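Fatty acyl CoA synthetase FADD13 (FATTY-ACYL-CoA SYNTHETASE) (Mycobacterium tuberculosis, PDB 3R44) is a member of the ANL superfamily of AMP-binding enzymes, with a large N-terminal domain and a small C-terminal domain. Local coordinates at residues G168-L173 and V189-S194; K16-M21 and L84-A89; H196-S201 and S369-K374; F174-S179 and F221-L226. All coordinates share one frame; numbering follows the deposited sequence.

Contact 1 of 4, residues G168-L173 and V189-S194; sequences GGDDNL and VHTHES. With HIS (histidine), chain B.
Leu173 N donates to His190 O at 2.8 Å, and on the far side of Thr191 the amide of Glu193 reaches Gly169 O, also at 2.8 Å, from above the carbonyl plane. Between them His192 N makes a weak bond to Asp171 O. Thr191 ends the strand and is the N-cap of helix 192-205. With Ser194 it forms a capping box: Ser194 N gives to Thr191 OG1 at 3.0 Å, while Thr191 N gives to Ser194 OG at 2.9 Å in a nearly straight bond (173°). A chi1 of 60° sets Thr191 OG1 between its backbone N and carbonyl carbon, where it can accept from Ser194 N. A water 2.7 Å from Thr191 OG1 also lies between the carboxylates of Asp170 and Glu193, probably easing their repulsion. The two segments are the open end of the beta hairpin 172-178/186-191, preceded by a type II' turn from Gly168 to Asp171; Gly169 takes a positive phi there, which suits glycine. The His192 ring is sandwiched between Gly168 CA and Leu173 CD1, the latter 4.1 Å from the ring centroid. Its ND1 is bonded to Ile18 N, and its NE2 meets a water that donates to Asn172 O. Asn172 OD1 in turn receives Lys374 NZ. At the pocket end, Glu193 CB lies 3.4 Å from O of the bound histidine.

Contact 2 of 4, residues K16-M21 and L84-A89; sequences KNIGWM and LFYGAA. With HIS (histidine), chain B.
Ala89 CB is the bump that presses into the start of helix 18-28, lying 3.6 Å from Gly19 N. The hollow exists because Gly19 carries no side chain; a CB there would crowd Tyr86 O, and without one the backbones come to 4.9 Å between the CA atoms of Gly19 and Tyr86. Beside it, Ile18 packs against Tyr86 and, more distantly, Phe85. With CG1 turned beside the backbone N (chi1 -70°), its CG2 is left to meet Tyr86 CE1 at 4.0 Å and to come up at the edge of the Phe85 ring. The CG1 branch turns to the pocket, its CD1 3.9 Å from NE2 of the bound histidine. Asn17 is the N-cap of helix 18-28. Its OD1 accepts from Trp20 N at 3.0 Å and weakly from Gly19 N, while ND2 donates to Ala89 O at 2.9 Å, the acceptor close to the amide plane; ND2 has a second partner in Cys167 O. An asparagine suits this buried place because both ends of its amide are used: OD1 satisfies amides of the first helical turn, and ND2 ties that turn to the last turn of helix 79-91, so the flip of the amide is fixed.

Contact 3 of 4, residues H196-S201 and S369-K374; sequences HSAASS and SDILLK. With HIS (histidine), chain B.
A chi1 of 73° places Ile371 CG1 between its own backbone N and carbonyl carbon and leaves CG2 to point at the helix, where it meets Ala198 N at 3.4 Å and Ala198 CB at 4.0 Å. The small Ala198 lets the branched side chain come close to the helix backbone; Ser197 lies beside the same methyl. Ile371 is presented by a type I turn from Ser369 to Leu372, in which Ile371 N donates to Ser369 OG at 3.1 Å, an ST turn. On another side of the helix, His196 has CG anti to its backbone N (chi1 167°). Its ring lies under the bound histidine, whose CG stands 3.4 Å above the ring centre, while Ser200 OG lies over the opposite face, toward its rim. Ligand OXT is 2.9 Å from His196 ND1. The contact packs the loop between strands 364-369 and 375-376 on helix 192-205, with Thr346 of strand 346-351 touching Ile371 and helix 223-235 packing on Ala199.

Contact 4 of 4, residues F174-S179 and F221-L226; sequences FIMYTS and FHVAAL
Phe174 and Met176 stand on the same face of strand 172-178, the strand that runs into the family's phosphate-binding loop, which joins it to strand 186-191. They pack on Val223 and Leu226 in the first turn of helix 223-235. Alternation along the strand and a spacing of three along the helix bring these four side chains together. Leu226 and Phe174 reach toward each other tip to tip: the CD2 methyl sits over the centre of the ring, 3.9 Å from its centroid and only 8° off the normal, a CH-pi contact. Val223 CG2 approaches Phe174 CZ at 4.1 Å, the two side chains crossing at about a right angle. Met176 bends at chi2 and again at chi3, where it is nearly eclipsed (-6°), and this turns CE onto the helix start, 3.4 Å from Val223 N. The 3.5 Å from CE to Val223 CB is tight, and with that torsion the exact methyl position is doubtful. Phe174 also meets the His190 ring, and Pro97 touches Met176. The strand entering the glycine-, serine- and threonine-rich P-loop, of which residues 180-182 are not modelled, thus packs its apolar face on a helix start, as in the N-terminal domain of ANL enzymes.

From the N terminus, contact 2 comes first: the start of helix 18-28 is met by helix 79-91, closing a loop of 62 residues before contact 1 opens. Contact 1 joins the open end of the hairpin 172-178/186-191, its segments 15 residues apart. Contact 4 opens within that span and ends beyond it on helix 223-235, so the two cross. Contact 3 opens within the span of contact 4 and runs on to the loop after strand 364-369, crossing contact 4 in turn while following contact 1 in series along helix 192-205. Contacts 1, 2 and 3 each touch the bound histidine; contact 4 lies deeper, joined to contact 2 where Phe85 touches Phe174 and Leu226.

Contact 1 of 4, residues G168-L173 and V189-S194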
loop_
_atom_site.group_PDB
_atom_site.type_symbol
_atom_site.label_atom_id
_atom_site.label_comp_id
_atom_site.label_asym_id
_atom_site.label_seq_id
_atom_site.Cartn_x
_atom_site.Cartn_y
_atom_site.Cartn_z
ATOM N N GLY A 168 14.447 7.716 -18.378
ATOM C CA GLY A 168 14.546 7.576 -16.945
ATOM C C GLY A 168 14.211 8.873 -16.273
ATOM O O GLY A 168 13.540 9.702 -16.839
ATOM N N GLY A 169 14.648 9.052 -15.048
ATOM C CA GLY A 169 14.357 10.295 -14.342
ATOM C C GLY A 169 12.868 10.507 -14.147
ATOM O O GLY A 169 12.166 9.650 -13.620
ATOM N N ASP A 170 12.399 11.640 -14.628
ATOM C CA ASP A 170 11.017 12.023 -14.542
ATOM C C ASP A 170 10.129 11.325 -15.582
ATOM O O ASP A 170 8.948 11.596 -15.644
ATOM C CB ASP A 170 10.936 13.550 -14.753
ATOM C CG ASP A 170 9.557 14.089 -14.542
ATOM O OD1 ASP A 170 8.933 13.697 -13.530
ATOM O OD2 ASP A 170 9.093 14.924 -15.378
ATOM N N ASP A 171 10.670 10.439 -16.411
ATOM C CA ASP A 171 9.832 9.622 -17.258
ATOM C C ASP A 171 8.871 8.704 -16.463
ATOM O O ASP A 171 9.255 8.092 -15.461
ATOM C CB ASP A 171 10.683 8.799 -18.227
ATOM C CG ASP A 171 11.387 9.673 -19.255
ATOM O OD1 ASP A 171 10.909 10.805 -19.501
ATOM O OD2 ASP A 171 12.392 9.207 -19.799
ATOM N N ASN A 172 7.630 8.602 -16.936
ATOM C CA ASN A 172 6.680 7.708 -16.318
ATOM C C ASN A 172 7.161 6.291 -16.285
ATOM O O ASN A 172 7.748 5.804 -17.267
ATOM C CB ASN A 172 5.336 7.671 -17.010
ATOM C CG ASN A 172 4.654 8.975 -17.025
ATOM O OD1 ASN A 172 4.978 9.845 -16.221
ATOM N ND2 ASN A 172 3.700 9.140 -17.963
ATOM N N LEU A 173 6.844 5.612 -15.189
ATOM C CA LEU A 173 7.244 4.235 -14.960
ATOM C C LEU A 173 6.066 3.319 -14.601
ATOM O O LEU A 173 6.039 2.157 -15.000
ATOM C CB LEU A 173 8.300 4.153 -13.826
ATOM C CG LEU A 173 8.788 2.753 -13.397
ATOM C CD1 LEU A 173 9.242 1.902 -14.605
ATOM C CD2 LEU A 173 9.883 2.771 -12.333
ATOM N N VAL A 189 0.434 8.158 -11.064
ATOM C CA VAL A 189 1.576 8.012 -11.966
ATOM C C VAL A 189 2.871 8.179 -11.188
ATOM O O VAL A 189 3.096 9.232 -10.610
ATOM C CB VAL A 189 1.558 9.037 -13.149
ATOM C CG1 VAL A 189 2.785 8.802 -14.087
ATOM C CG2 VAL A 189 0.183 8.943 -13.888
ATOM N N HIS A 190 3.687 7.136 -11.148
ATOM C CA HIS A 190 5.054 7.235 -10.616
ATOM C C HIS A 190 6.100 7.150 -11.728
ATOM O O HIS A 190 5.854 6.624 -12.789
ATOM C CB HIS A 190 5.303 6.202 -9.505
ATOM C CG HIS A 190 4.678 6.584 -8.197
ATOM N ND1 HIS A 190 5.197 7.579 -7.392
ATOM C CD2 HIS A 190 3.511 6.200 -7.614
ATOM C CE1 HIS A 190 4.389 7.774 -6.371
ATOM N NE2 HIS A 190 3.364 6.942 -6.472
ATOM N N THR A 191 7.277 7.658 -11.426
ATOM C CA THR A 191 8.360 7.795 -12.367
ATOM C C THR A 191 9.583 7.014 -11.840
ATOM O O THR A 191 9.560 6.402 -10.733
ATOM C CB THR A 191 8.757 9.260 -12.504
ATOM O OG1 THR A 191 9.182 9.736 -11.201
ATOM C CG2 THR A 191 7.577 10.106 -13.126
ATOM N N HIS A 192 10.615 6.925 -12.685
ATOM C CA HIS A 192 11.846 6.272 -12.285
ATOM C C HIS A 192 12.375 7.052 -11.052
ATOM O O HIS A 192 12.856 6.466 -10.094
ATOM C CB HIS A 192 12.901 6.251 -13.389
ATOM C CG HIS A 192 12.547 5.372 -14.552
ATOM N ND1 HIS A 192 13.111 4.128 -14.764
ATOM C CD2 HIS A 192 11.566 5.497 -15.474
ATOM C CE1 HIS A 192 12.546 3.566 -15.821
ATOM N NE2 HIS A 192 11.633 4.394 -16.301
ATOM N N GLU A 193 12.280 8.366 -11.085
ATOM C CA GLU A 193 12.751 9.198 -9.987
ATOM C C GLU A 193 11.988 8.953 -8.704
ATOM O O GLU A 193 12.606 8.863 -7.658
ATOM C CB GLU A 193 12.673 10.690 -10.343
ATOM C CG GLU A 193 12.859 11.651 -9.160
ATOM C CD GLU A 193 12.825 13.130 -9.603
ATOM O OE1 GLU A 193 11.721 13.642 -9.871
ATOM O OE2 GLU A 193 13.887 13.770 -9.738
ATOM N N SER A 194 10.650 8.897 -8.766
ATOM C CA SER A 194 9.881 8.706 -7.520
ATOM C C SER A 194 10.082 7.347 -6.894
ATOM O O SER A 194 10.179 7.197 -5.704
ATOM C CB SER A 194 8.398 9.167 -7.715
ATOM O OG SER A 194 7.673 8.341 -8.639
HETATM N N HIS B . 18.557 10.817 -8.802
HETATM C CA HIS B . 18.109 9.831 -9.814
HETATM C C HIS B . 16.598 9.802 -9.885
HETATM O O HIS B . 15.935 10.035 -10.900
HETATM C CB HIS B . 18.694 8.449 -9.451
HETATM C CG HIS B . 17.999 7.284 -10.075
HETATM N ND1 HIS B . 18.634 6.065 -10.242
HETATM C CD2 HIS B . 16.737 7.129 -10.570
HETATM C CE1 HIS B . 17.787 5.210 -10.803
HETATM N NE2 HIS B . 16.629 5.827 -11.000
HETATM O OXT HIS B . 15.972 9.527 -8.865
HETATM O O HOH W 1 9.391 12.375 -10.659
HETATM O O HOH W 2 9.481 3.743 -17.914
#

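Contact 2 of 4, residues K16-M21 and L84-A89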
loop_
_atom_site.group_PDB
_atom_site.type_symbol
_atom_site.label_atom_id
_atom_site.label_comp_id
_atom_site.label_asym_id
_atom_site.label_seq_id
_atom_site.Cartn_x
_atom_site.Cartn_y
_atom_site.Cartn_z
ATOM N N LYS A 16 19.490 7.216 -14.621
ATOM C CA LYS A 16 18.366 7.369 -13.716
ATOM C C LYS A 16 17.222 6.434 -14.131
ATOM O O LYS A 16 16.052 6.798 -14.056
ATOM C CB LYS A 16 17.921 8.828 -13.745
ATOM C CG LYS A 16 18.954 9.758 -13.139
ATOM C CD LYS A 16 18.504 11.230 -13.323
ATOM C CE LYS A 16 19.645 12.195 -13.069
ATOM N NZ LYS A 16 20.283 11.968 -11.778
ATOM N N ASN A 17 17.583 5.248 -14.614
ATOM C CA ASN A 17 16.589 4.282 -15.035
ATOM C C ASN A 17 16.585 3.078 -14.077
ATOM O O ASN A 17 17.625 2.444 -13.833
ATOM C CB ASN A 17 16.885 3.868 -16.487
ATOM C CG ASN A 17 15.904 2.895 -17.011
ATOM O OD1 ASN A 17 15.835 1.759 -16.561
ATOM N ND2 ASN A 17 15.126 3.324 -17.983
ATOM N N ILE A 18 15.411 2.725 -13.567
ATOM C CA ILE A 18 15.278 1.684 -12.569
ATOM C C ILE A 18 15.698 0.330 -13.140
ATOM O O ILE A 18 16.258 -0.504 -12.423
ATOM C CB ILE A 18 13.776 1.623 -12.068
ATOM C CG1 ILE A 18 13.477 2.873 -11.229
ATOM C CG2 ILE A 18 13.508 0.352 -11.318
ATOM C CD1 ILE A 18 14.234 2.942 -9.894
ATOM N N GLY A 19 15.429 0.104 -14.437
ATOM C CA GLY A 19 15.880 -1.089 -15.122
ATOM C C GLY A 19 17.400 -1.151 -15.272
ATOM O O GLY A 19 18.011 -2.220 -15.138
ATOM N N TRP A 20 18.044 -0.006 -15.441
ATOM C CA TRP A 20 19.517 0.058 -15.513
ATOM C C TRP A 20 20.093 -0.172 -14.146
ATOM O O TRP A 20 21.163 -0.816 -13.965
ATOM C CB TRP A 20 20.005 1.425 -16.085
ATOM C CG TRP A 20 21.385 1.356 -16.562
ATOM C CD1 TRP A 20 22.474 1.952 -16.028
ATOM C CD2 TRP A 20 21.839 0.620 -17.707
ATOM N NE1 TRP A 20 23.591 1.620 -16.748
ATOM C CE2 TRP A 20 23.229 0.808 -17.793
ATOM C CE3 TRP A 20 21.199 -0.178 -18.668
ATOM C CZ2 TRP A 20 23.998 0.241 -18.829
ATOM C CZ3 TRP A 20 21.971 -0.746 -19.709
ATOM C CH2 TRP A 20 23.346 -0.519 -19.778
ATOM N N MET A 21 19.355 0.294 -13.140
ATOM C CA MET A 21 19.754 0.001 -11.773
ATOM C C MET A 21 19.872 -1.492 -11.505
ATOM O O MET A 21 20.814 -1.960 -10.813
ATOM C CB MET A 21 18.866 0.692 -10.726
ATOM C CG MET A 21 19.392 0.559 -9.343
ATOM S SD MET A 21 18.289 1.225 -8.068
ATOM C CE MET A 21 17.014 -0.079 -8.222
ATOM N N LEU A 84 9.004 -8.379 -15.651
ATOM C CA LEU A 84 8.164 -7.593 -16.614
ATOM C C LEU A 84 8.214 -6.124 -16.279
ATOM O O LEU A 84 8.272 -5.249 -17.181
ATOM C CB LEU A 84 6.708 -8.051 -16.658
ATOM C CG LEU A 84 6.570 -9.275 -17.559
ATOM C CD1 LEU A 84 5.241 -10.066 -17.292
ATOM C CD2 LEU A 84 6.724 -8.968 -19.067
ATOM N N PHE A 85 8.153 -5.857 -14.988
ATOM C CA PHE A 85 8.281 -4.522 -14.486
ATOM C C PHE A 85 9.664 -3.906 -14.852
ATOM O O PHE A 85 9.736 -2.775 -15.375
ATOM C CB PHE A 85 8.071 -4.483 -12.967
ATOM C CG PHE A 85 8.095 -3.107 -12.407
ATOM C CD1 PHE A 85 6.927 -2.311 -12.387
ATOM C CD2 PHE A 85 9.267 -2.553 -11.961
ATOM C CE1 PHE A 85 6.938 -0.994 -11.856
ATOM C CE2 PHE A 85 9.293 -1.201 -11.472
ATOM C CZ PHE A 85 8.120 -0.440 -11.412
ATOM N N TYR A 86 10.726 -4.632 -14.541
ATOM C CA TYR A 86 12.066 -4.220 -14.910
ATOM C C TYR A 86 12.279 -4.086 -16.425
ATOM O O TYR A 86 12.964 -3.158 -16.876
ATOM C CB TYR A 86 13.107 -5.149 -14.345
ATOM C CG TYR A 86 13.378 -4.963 -12.866
ATOM C CD1 TYR A 86 13.847 -3.731 -12.376
ATOM C CD2 TYR A 86 13.221 -6.008 -11.968
ATOM C CE1 TYR A 86 14.167 -3.566 -10.985
ATOM C CE2 TYR A 86 13.524 -5.851 -10.631
ATOM C CZ TYR A 86 13.971 -4.623 -10.144
ATOM O OH TYR A 86 14.307 -4.440 -8.837
ATOM N N GLY A 87 11.746 -5.037 -17.190
ATOM C CA GLY A 87 11.821 -5.026 -18.629
ATOM C C GLY A 87 11.138 -3.793 -19.184
ATOM O O GLY A 87 11.688 -3.059 -20.015
ATOM N N ALA A 88 9.913 -3.520 -18.722
ATOM C CA ALA A 88 9.226 -2.275 -19.116
ATOM C C ALA A 88 10.038 -1.014 -18.756
ATOM O O ALA A 88 10.132 -0.088 -19.595
ATOM C CB ALA A 88 7.805 -2.182 -18.476
ATOM N N ALA A 89 10.600 -0.991 -17.543
ATOM C CA ALA A 89 11.474 0.115 -17.092
ATOM C C ALA A 89 12.632 0.397 -18.082
ATOM O O ALA A 89 12.882 1.539 -18.478
ATOM C CB ALA A 89 12.000 -0.153 -15.659
HETATM N N HIS B . 18.557 10.817 -8.802
HETATM C CA HIS B . 18.109 9.831 -9.814
HETATM C C HIS B . 16.598 9.802 -9.885
HETATM O O HIS B . 15.935 10.035 -10.900
HETATM C CB HIS B . 18.694 8.449 -9.451
HETATM C CG HIS B . 17.999 7.284 -10.075
HETATM N ND1 HIS B . 18.634 6.065 -10.242
HETATM C CD2 HIS B . 16.737 7.129 -10.570
HETATM C CE1 HIS B . 17.787 5.210 -10.803
HETATM N NE2 HIS B . 16.629 5.827 -11.000
HETATM O OXT HIS B . 15.972 9.527 -8.865
#

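Contact 3 of 4, residues H196-S201 and S369-K374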
loop_
_atom_site.group_PDB
_atom_site.type_symbol
_atom_site.label_atom_id
_atom_site.label_comp_id
_atom_site.label_asym_id
_atom_site.label_seq_id
_atom_site.Cartn_x
_atom_site.Cartn_y
_atom_site.Cartn_z
ATOM N N HIS A 196 12.767 5.413 -7.369
ATOM C CA HIS A 196 14.124 5.414 -6.836
ATOM C C HIS A 196 14.166 6.137 -5.479
ATOM O O HIS A 196 14.817 5.676 -4.544
ATOM C CB HIS A 196 15.068 6.079 -7.806
ATOM C CG HIS A 196 16.410 6.392 -7.221
ATOM N ND1 HIS A 196 16.757 7.657 -6.786
ATOM C CD2 HIS A 196 17.465 5.588 -6.954
ATOM C CE1 HIS A 196 17.990 7.617 -6.298
ATOM N NE2 HIS A 196 18.448 6.377 -6.406
ATOM N N SER A 197 13.482 7.269 -5.390
ATOM C CA SER A 197 13.484 8.039 -4.139
ATOM C C SER A 197 12.837 7.256 -3.008
ATOM O O SER A 197 13.327 7.254 -1.890
ATOM C CB SER A 197 12.793 9.368 -4.347
ATOM O OG SER A 197 13.626 10.204 -5.134
ATOM N N ALA A 198 11.755 6.574 -3.307
ATOM C CA ALA A 198 11.065 5.815 -2.307
ATOM C C ALA A 198 11.922 4.660 -1.888
ATOM O O ALA A 198 11.997 4.362 -0.707
ATOM C CB ALA A 198 9.712 5.294 -2.882
ATOM N N ALA A 199 12.587 4.010 -2.847
ATOM C CA ALA A 199 13.443 2.862 -2.518
ATOM C C ALA A 199 14.593 3.380 -1.636
ATOM O O ALA A 199 14.949 2.782 -0.617
ATOM C CB ALA A 199 13.967 2.168 -3.823
ATOM N N SER A 200 15.175 4.498 -2.032
ATOM C CA SER A 200 16.284 5.100 -1.252
ATOM C C SER A 200 15.867 5.512 0.110
ATOM O O SER A 200 16.613 5.335 1.071
ATOM C CB SER A 200 16.822 6.357 -1.909
ATOM O OG SER A 200 17.290 6.048 -3.172
ATOM N N SER A 201 14.653 6.067 0.193
ATOM C CA SER A 201 14.076 6.465 1.464
ATOM C C SER A 201 14.035 5.269 2.440
ATOM O O SER A 201 14.553 5.317 3.536
ATOM C CB SER A 201 12.676 7.007 1.271
ATOM O OG SER A 201 12.221 7.430 2.518
ATOM N N SER A 369 8.300 15.691 -1.046
ATOM C CA SER A 369 9.266 14.659 -1.285
ATOM C C SER A 369 9.282 14.302 -2.756
ATOM O O SER A 369 8.240 14.336 -3.408
ATOM C CB SER A 369 8.885 13.365 -0.550
ATOM O OG SER A 369 9.881 12.346 -0.667
ATOM N N ASP A 370 10.436 13.893 -3.253
ATOM C CA ASP A 370 10.518 13.287 -4.596
ATOM C C ASP A 370 9.851 11.891 -4.705
ATOM O O ASP A 370 9.703 11.383 -5.816
ATOM C CB ASP A 370 11.981 13.140 -5.031
ATOM C CG ASP A 370 12.627 14.443 -5.405
ATOM O OD1 ASP A 370 11.875 15.368 -5.744
ATOM O OD2 ASP A 370 13.882 14.516 -5.414
ATOM N N ILE A 371 9.449 11.275 -3.593
ATOM C CA ILE A 371 8.692 10.033 -3.654
ATOM C C ILE A 371 7.264 10.223 -4.184
ATOM O O ILE A 371 6.571 9.242 -4.526
ATOM C CB ILE A 371 8.599 9.324 -2.290
ATOM C CG1 ILE A 371 7.620 10.106 -1.405
ATOM C CG2 ILE A 371 10.056 9.040 -1.617
ATOM C CD1 ILE A 371 7.487 9.555 0.020
ATOM N N LEU A 372 6.810 11.477 -4.246
ATOM C CA LEU A 372 5.425 11.768 -4.612
ATOM C C LEU A 372 5.154 11.512 -6.065
ATOM O O LEU A 372 5.999 11.679 -6.949
ATOM C CB LEU A 372 5.054 13.210 -4.274
ATOM C CG LEU A 372 5.016 13.482 -2.783
ATOM C CD1 LEU A 372 4.866 14.991 -2.550
ATOM C CD2 LEU A 372 3.915 12.713 -2.079
ATOM N N LEU A 373 3.919 11.155 -6.316
ATOM C CA LEU A 373 3.419 11.012 -7.671
ATOM C C LEU A 373 3.697 12.229 -8.533
ATOM O O LEU A 373 3.739 13.395 -8.064
ATOM C CB LEU A 373 1.888 10.706 -7.677
ATOM C CG LEU A 373 0.954 11.930 -7.543
ATOM C CD1 LEU A 373 -0.488 11.512 -7.721
ATOM C CD2 LEU A 373 1.101 12.719 -6.183
ATOM N N LYS A 374 3.873 11.966 -9.800
ATOM C CA LYS A 374 3.983 13.026 -10.781
ATOM C C LYS A 374 2.631 13.712 -10.999
ATOM O O LYS A 374 2.537 14.957 -11.101
ATOM C CB LYS A 374 4.489 12.479 -12.120
ATOM C CG LYS A 374 4.409 13.526 -13.246
ATOM C CD LYS A 374 4.608 12.928 -14.644
ATOM C CE LYS A 374 6.038 12.712 -14.954
ATOM N NZ LYS A 374 6.241 12.324 -16.400
HETATM N N HIS B . 18.557 10.817 -8.802
HETATM C CA HIS B . 18.109 9.831 -9.814
HETATM C C HIS B . 16.598 9.802 -9.885
HETATM O O HIS B . 15.935 10.035 -10.900
HETATM C CB HIS B . 18.694 8.449 -9.451
HETATM C CG HIS B . 17.999 7.284 -10.075
HETATM N ND1 HIS B . 18.634 6.065 -10.242
HETATM C CD2 HIS B . 16.737 7.129 -10.570
HETATM C CE1 HIS B . 17.787 5.210 -10.803
HETATM N NE2 HIS B . 16.629 5.827 -11.000
HETATM O OXT HIS B . 15.972 9.527 -8.865
#

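Contact 4 of 4, residues F174-S179 and F221-L226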
loop_
_atom_site.group_PDB
_atom_site.type_symbol
_atom_site.label_atom_id
_atom_site.label_comp_id
_atom_site.label_asym_id
_atom_site.label_seq_id
_atom_site.Cartn_x
_atom_site.Cartn_y
_atom_site.Cartn_z
ATOM N N PHE A 174 5.183 3.755 -13.728
ATOM C CA PHE A 174 4.011 2.920 -13.449
ATOM C C PHE A 174 2.801 3.744 -13.138
ATOM O O PHE A 174 2.949 4.922 -12.722
ATOM C CB PHE A 174 4.292 1.783 -12.457
ATOM C CG PHE A 174 4.498 2.203 -11.040
ATOM C CD1 PHE A 174 3.406 2.359 -10.199
ATOM C CD2 PHE A 174 5.758 2.339 -10.514
ATOM C CE1 PHE A 174 3.559 2.760 -8.835
ATOM C CE2 PHE A 174 5.929 2.701 -9.166
ATOM C CZ PHE A 174 4.830 2.894 -8.319
ATOM N N ILE A 175 1.626 3.127 -13.318
ATOM C CA ILE A 175 0.378 3.723 -12.873
ATOM C C ILE A 175 -0.309 2.728 -11.974
ATOM O O ILE A 175 -0.557 1.600 -12.369
ATOM C CB ILE A 175 -0.578 4.076 -14.027
ATOM C CG1 ILE A 175 0.055 4.957 -15.094
ATOM C CG2 ILE A 175 -1.797 4.815 -13.491
ATOM C CD1 ILE A 175 -0.614 4.916 -16.454
ATOM N N MET A 176 -0.582 3.150 -10.760
ATOM C CA MET A 176 -1.264 2.330 -9.815
ATOM C C MET A 176 -2.580 2.967 -9.419
ATOM O O MET A 176 -2.656 4.163 -9.032
ATOM C CB MET A 176 -0.360 2.046 -8.587
ATOM C CG MET A 176 0.920 1.168 -8.925
ATOM S SD MET A 176 1.324 -0.024 -7.616
ATOM C CE MET A 176 0.144 0.476 -6.440
ATOM N N TYR A 177 -3.649 2.195 -9.499
ATOM C CA TYR A 177 -4.998 2.768 -9.227
ATOM C C TYR A 177 -5.383 2.795 -7.721
ATOM O O TYR A 177 -5.128 1.849 -6.988
ATOM C CB TYR A 177 -6.051 2.095 -10.146
ATOM C CG TYR A 177 -5.957 2.712 -11.508
ATOM C CD1 TYR A 177 -4.888 2.397 -12.352
ATOM C CD2 TYR A 177 -6.856 3.668 -11.907
ATOM C CE1 TYR A 177 -4.751 2.977 -13.575
ATOM C CE2 TYR A 177 -6.749 4.256 -13.174
ATOM C CZ TYR A 177 -5.682 3.918 -13.991
ATOM O OH TYR A 177 -5.552 4.516 -15.207
ATOM N N THR A 178 -5.942 3.906 -7.256
ATOM C CA THR A 178 -6.364 4.042 -5.849
ATOM C C THR A 178 -7.781 4.645 -5.816
ATOM O O THR A 178 -8.124 5.507 -6.662
ATOM C CB THR A 178 -5.370 4.942 -5.047
ATOM O OG1 THR A 178 -5.631 4.839 -3.629
ATOM C CG2 THR A 178 -5.480 6.393 -5.485
ATOM N N SER A 179 -8.621 4.220 -4.872
ATOM C CA SER A 179 -10.036 4.696 -4.888
ATOM C C SER A 179 -10.329 5.660 -3.741
ATOM O O SER A 179 -9.385 6.077 -3.048
ATOM C CB SER A 179 -11.001 3.526 -4.873
ATOM O OG SER A 179 -11.004 2.914 -3.590
ATOM N N PHE A 221 1.159 -6.166 -6.581
ATOM C CA PHE A 221 0.450 -5.024 -7.092
ATOM C C PHE A 221 0.224 -3.944 -6.030
ATOM O O PHE A 221 -0.434 -2.973 -6.334
ATOM C CB PHE A 221 -0.873 -5.405 -7.789
ATOM C CG PHE A 221 -1.805 -6.288 -6.939
ATOM C CD1 PHE A 221 -2.499 -5.757 -5.846
ATOM C CD2 PHE A 221 -1.940 -7.662 -7.219
ATOM C CE1 PHE A 221 -3.294 -6.579 -5.013
ATOM C CE2 PHE A 221 -2.751 -8.479 -6.421
ATOM C CZ PHE A 221 -3.442 -7.933 -5.315
ATOM N N HIS A 222 0.633 -4.170 -4.786
ATOM C CA HIS A 222 0.526 -3.173 -3.720
ATOM C C HIS A 222 1.790 -2.326 -3.871
ATOM O O HIS A 222 2.867 -2.863 -4.079
ATOM C CB HIS A 222 0.558 -3.790 -2.295
ATOM C CG HIS A 222 -0.671 -4.550 -1.914
ATOM N ND1 HIS A 222 -1.937 -4.008 -2.001
ATOM C CD2 HIS A 222 -0.830 -5.801 -1.411
ATOM C CE1 HIS A 222 -2.828 -4.908 -1.614
ATOM N NE2 HIS A 222 -2.186 -6.008 -1.266
ATOM N N VAL A 223 1.653 -1.015 -3.740
ATOM C CA VAL A 223 2.786 -0.126 -3.939
ATOM C C VAL A 223 3.937 -0.420 -3.031
ATOM O O VAL A 223 5.103 -0.330 -3.465
ATOM C CB VAL A 223 2.345 1.374 -3.916
ATOM C CG1 VAL A 223 2.061 1.853 -2.453
ATOM C CG2 VAL A 223 3.392 2.201 -4.552
ATOM N N ALA A 224 3.684 -0.813 -1.787
ATOM C CA ALA A 224 4.790 -1.047 -0.927
ATOM C C ALA A 224 5.545 -2.308 -1.298
ATOM O O ALA A 224 6.749 -2.380 -1.057
ATOM C CB ALA A 224 4.367 -1.097 0.538
ATOM N N ALA A 225 4.880 -3.280 -1.912
ATOM C CA ALA A 225 5.563 -4.497 -2.291
ATOM C C ALA A 225 6.419 -4.178 -3.495
ATOM O O ALA A 225 7.537 -4.672 -3.636
ATOM C CB ALA A 225 4.563 -5.638 -2.597
ATOM N N LEU A 226 5.928 -3.322 -4.399
ATOM C CA LEU A 226 6.737 -2.936 -5.522
ATOM C C LEU A 226 8.007 -2.190 -5.106
ATOM O O LEU A 226 9.108 -2.441 -5.593
ATOM C CB LEU A 226 5.886 -2.040 -6.449
ATOM C CG LEU A 226 6.450 -1.728 -7.785
ATOM C CD1 LEU A 226 7.129 -3.014 -8.309
ATOM C CD2 LEU A 226 5.274 -1.166 -8.715
#